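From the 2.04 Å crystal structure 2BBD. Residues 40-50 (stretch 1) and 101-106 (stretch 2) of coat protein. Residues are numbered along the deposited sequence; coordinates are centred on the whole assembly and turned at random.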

# COMPACT_ATOMS: atom_id res chain seq x y z
N SER A 40 16.40 4.20 -16.71
CA SER A 40 16.62 5.62 -16.92
C SER A 40 15.43 6.28 -17.57
O SER A 40 14.52 5.62 -18.07
N ILE A 41 15.44 7.61 -17.53
CA ILE A 41 14.41 8.44 -18.15
C ILE A 41 15.19 9.34 -19.10
O ILE A 41 16.14 10.00 -18.69
N SER A 42 14.79 9.35 -20.36
CA SER A 42 15.48 10.15 -21.37
C SER A 42 14.67 11.26 -22.00
O SER A 42 13.45 11.16 -22.11
N ASN A 43 15.38 12.30 -22.42
CA ASN A 43 14.77 13.45 -23.07
C ASN A 43 15.48 13.67 -24.41
O ASN A 43 16.67 14.00 -24.44
N SER A 44 14.76 13.46 -25.51
CA SER A 44 15.36 13.65 -26.83
C SER A 44 14.89 14.96 -27.44
O SER A 44 15.20 15.26 -28.59
N GLY A 45 14.15 15.75 -26.66
CA GLY A 45 13.66 17.03 -27.13
C GLY A 45 14.76 18.08 -27.21
O GLY A 45 15.93 17.76 -27.04
N THR A 46 14.38 19.33 -27.46
CA THR A 46 15.34 20.42 -27.59
C THR A 46 15.48 21.24 -26.32
O THR A 46 16.42 22.01 -26.17
N ALA A 47 14.52 21.09 -25.41
CA ALA A 47 14.57 21.82 -24.16
C ALA A 47 14.61 20.86 -22.98
O ALA A 47 14.11 19.73 -23.07
N ALA A 48 15.22 21.30 -21.88
CA ALA A 48 15.30 20.47 -20.68
C ALA A 48 13.88 20.33 -20.16
O ALA A 48 13.09 21.27 -20.22
N VAL A 49 13.56 19.14 -19.66
CA VAL A 49 12.24 18.88 -19.13
C VAL A 49 12.29 18.73 -17.62
O VAL A 49 13.17 18.06 -17.07
N THR A 50 11.36 19.39 -16.94
CA THR A 50 11.28 19.28 -15.50
C THR A 50 10.29 18.16 -15.24
O THR A 50 9.13 18.25 -15.64
N GLY A 101 10.22 16.81 -9.80
CA GLY A 101 10.79 18.10 -10.14
C GLY A 101 12.20 18.05 -10.68
O GLY A 101 12.79 19.09 -10.98
N THR A 102 12.77 16.86 -10.80
CA THR A 102 14.11 16.73 -11.34
C THR A 102 14.08 17.09 -12.82
O THR A 102 13.10 16.82 -13.53
N SER A 103 15.16 17.69 -13.29
CA SER A 103 15.26 18.11 -14.68
C SER A 103 16.01 17.09 -15.54
O SER A 103 17.05 16.58 -15.13
N VAL A 104 15.47 16.79 -16.71
CA VAL A 104 16.13 15.88 -17.64
C VAL A 104 16.63 16.78 -18.77
O VAL A 104 15.84 17.36 -19.52
N PRO A 105 17.96 16.91 -18.89
CA PRO A 105 18.58 17.74 -19.93
C PRO A 105 18.21 17.31 -21.34
O PRO A 105 17.98 16.13 -21.59
N ALA A 106 18.14 18.28 -22.25
CA ALA A 106 17.84 17.99 -23.64
C ALA A 106 18.93 17.03 -24.10
O ALA A 106 20.10 17.24 -23.80

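The two stretches meet through a short antiparallel pairing in which Val-49 lies opposite Val-104 and Thr-50 opposite Ser-103. Val-49 and Val-104 form the hydrogen-bonded pair: Val-49 N donates to Val-104 O at 2.9 Å, and Val-104 N returns the bond to Val-49 O at 2.7 Å, both close to linear. This pairing sorts the side chains, with the two valines on one face of the sheet and Thr-50 and Ser-103 on the other.

Val-104 is the centre of the packing and has the largest area covered by the other stretch. Its chi1 of -173° (t) spreads the two methyl groups over stretch 1. Val-104 CG1 lies 3.4 Å from Asn-43 CB, and Val-104 CG1 is 3.9 Å from the backbone oxygen Ile-41 O, while Val-104 CG2 approaches Ile-41 CG2 at 4.3 Å. The CA-to-CB bond of Ile-41 points sideways to stretch 2; in its m, t rotamer the CG2 branch is the part that reaches the valine, and Ile-41 CD1 lies out of contact, 6.0 Å from Val-104 CG2. Val-49 is also t (chi1 174°), but its main link to stretch 2 is through its backbone.

Asn-43 is the polar counterpart of this apolar cluster. Its CA-to-CB bond points toward stretch 2, and its t rotamer (chi1 177°), with chi2 at 6°, carries the amide between the loop of stretch 1 and the edge of stretch 2. Asn-43 ND2 donates to Val-104 O at 3.0 Å and also to Ala-47 O at 2.8 Å, while Asn-43 OD1 accepts from Gly-45 N at 2.8 Å. One buried side chain thus holds the turn that follows it and ties that turn to the paired strand. Val-104 O therefore receives two N-H donors, Val-49 N and Asn-43 ND2, and has a further CA-H...O contact from Ala-48 CA at 3.4 Å. At Gly-45 the absence of a side chain suits this arrangement, since an ideal CB would lie only 3.0 Å from Asn-43 OD1.

Around the amide, the loop folds against Ala-106. The CB of Ala-106 lies 3.6 Å from both Gly-45 O and Thr-46 O, a small methyl resting against backbone, and Ala-106 CA is 3.7 Å from Asn-43 ND2. By contrast, the CA-to-CB bonds of Thr-46 and Ala-47 point away from stretch 2, and that of Pro-105 points away from stretch 1, although Pro-105 O lies 3.4 Å from Asn-43 CB.

The face bearing Thr-50 and Ser-103 is more exposed. Thr-50, with chi1 at -60° (m), places Thr-50 CG2 3.5 Å from Gly-101 O, while its OG1 is turned from that carbonyl. Gly-101 has a positive phi of 80°, a conformation in which a CB would jam against the preceding carbonyl. Ser-103, at chi1 173° (t), brings Ser-103 OG to 3.7 Å from Ala-48 CB, a van der Waals contact. The CA-to-CB bond of Thr-102 (m) points away, its OG1 hydrogen-bonded to a residue adjoining the stretches.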

# COMPACT_ATOMS: atom_id res chain seq x y z
CB SER A 40 17.84 5.85 -17.81
OG SER A 40 17.55 5.48 -19.14
CB ILE A 41 13.65 9.28 -17.10
CG1 ILE A 41 12.85 8.34 -16.18
CG2 ILE A 41 12.70 10.27 -17.80
CD1 ILE A 41 12.12 9.03 -15.03
CB SER A 42 16.01 9.24 -22.49
OG SER A 42 17.12 8.49 -22.04
CB ASN A 43 14.93 14.70 -22.20
CG ASN A 43 14.38 15.97 -22.85
OD1 ASN A 43 13.77 15.92 -23.92
ND2 ASN A 43 14.59 17.10 -22.20
CB SER A 44 15.01 12.47 -27.74
OG SER A 44 13.61 12.38 -27.94
CB THR A 46 14.92 21.39 -28.71
OG1 THR A 46 13.75 22.10 -28.30
CG2 THR A 46 14.61 20.65 -29.99
CB ALA A 47 13.37 22.75 -24.05
CB ALA A 48 16.17 21.14 -19.63
CB VAL A 49 11.63 17.58 -19.73
CG1 VAL A 49 10.30 17.26 -19.04
CG2 VAL A 49 11.44 17.75 -21.23
CB THR A 50 10.73 20.56 -14.88
OG1 THR A 50 11.60 21.65 -15.20
CG2 THR A 50 10.64 20.42 -13.36
CB THR A 102 14.63 15.29 -11.18
OG1 THR A 102 14.86 15.02 -9.79
CG2 THR A 102 15.94 15.08 -11.97
CB SER A 103 15.96 19.47 -14.77
OG SER A 103 16.21 19.84 -16.12
CB VAL A 104 15.14 14.84 -18.23
CG1 VAL A 104 15.91 13.83 -19.06
CG2 VAL A 104 14.37 14.15 -17.11
CB PRO A 105 20.07 17.56 -19.66
CG PRO A 105 20.12 17.32 -18.19
CD PRO A 105 18.98 16.37 -17.98
CB ALA A 106 17.88 19.26 -24.46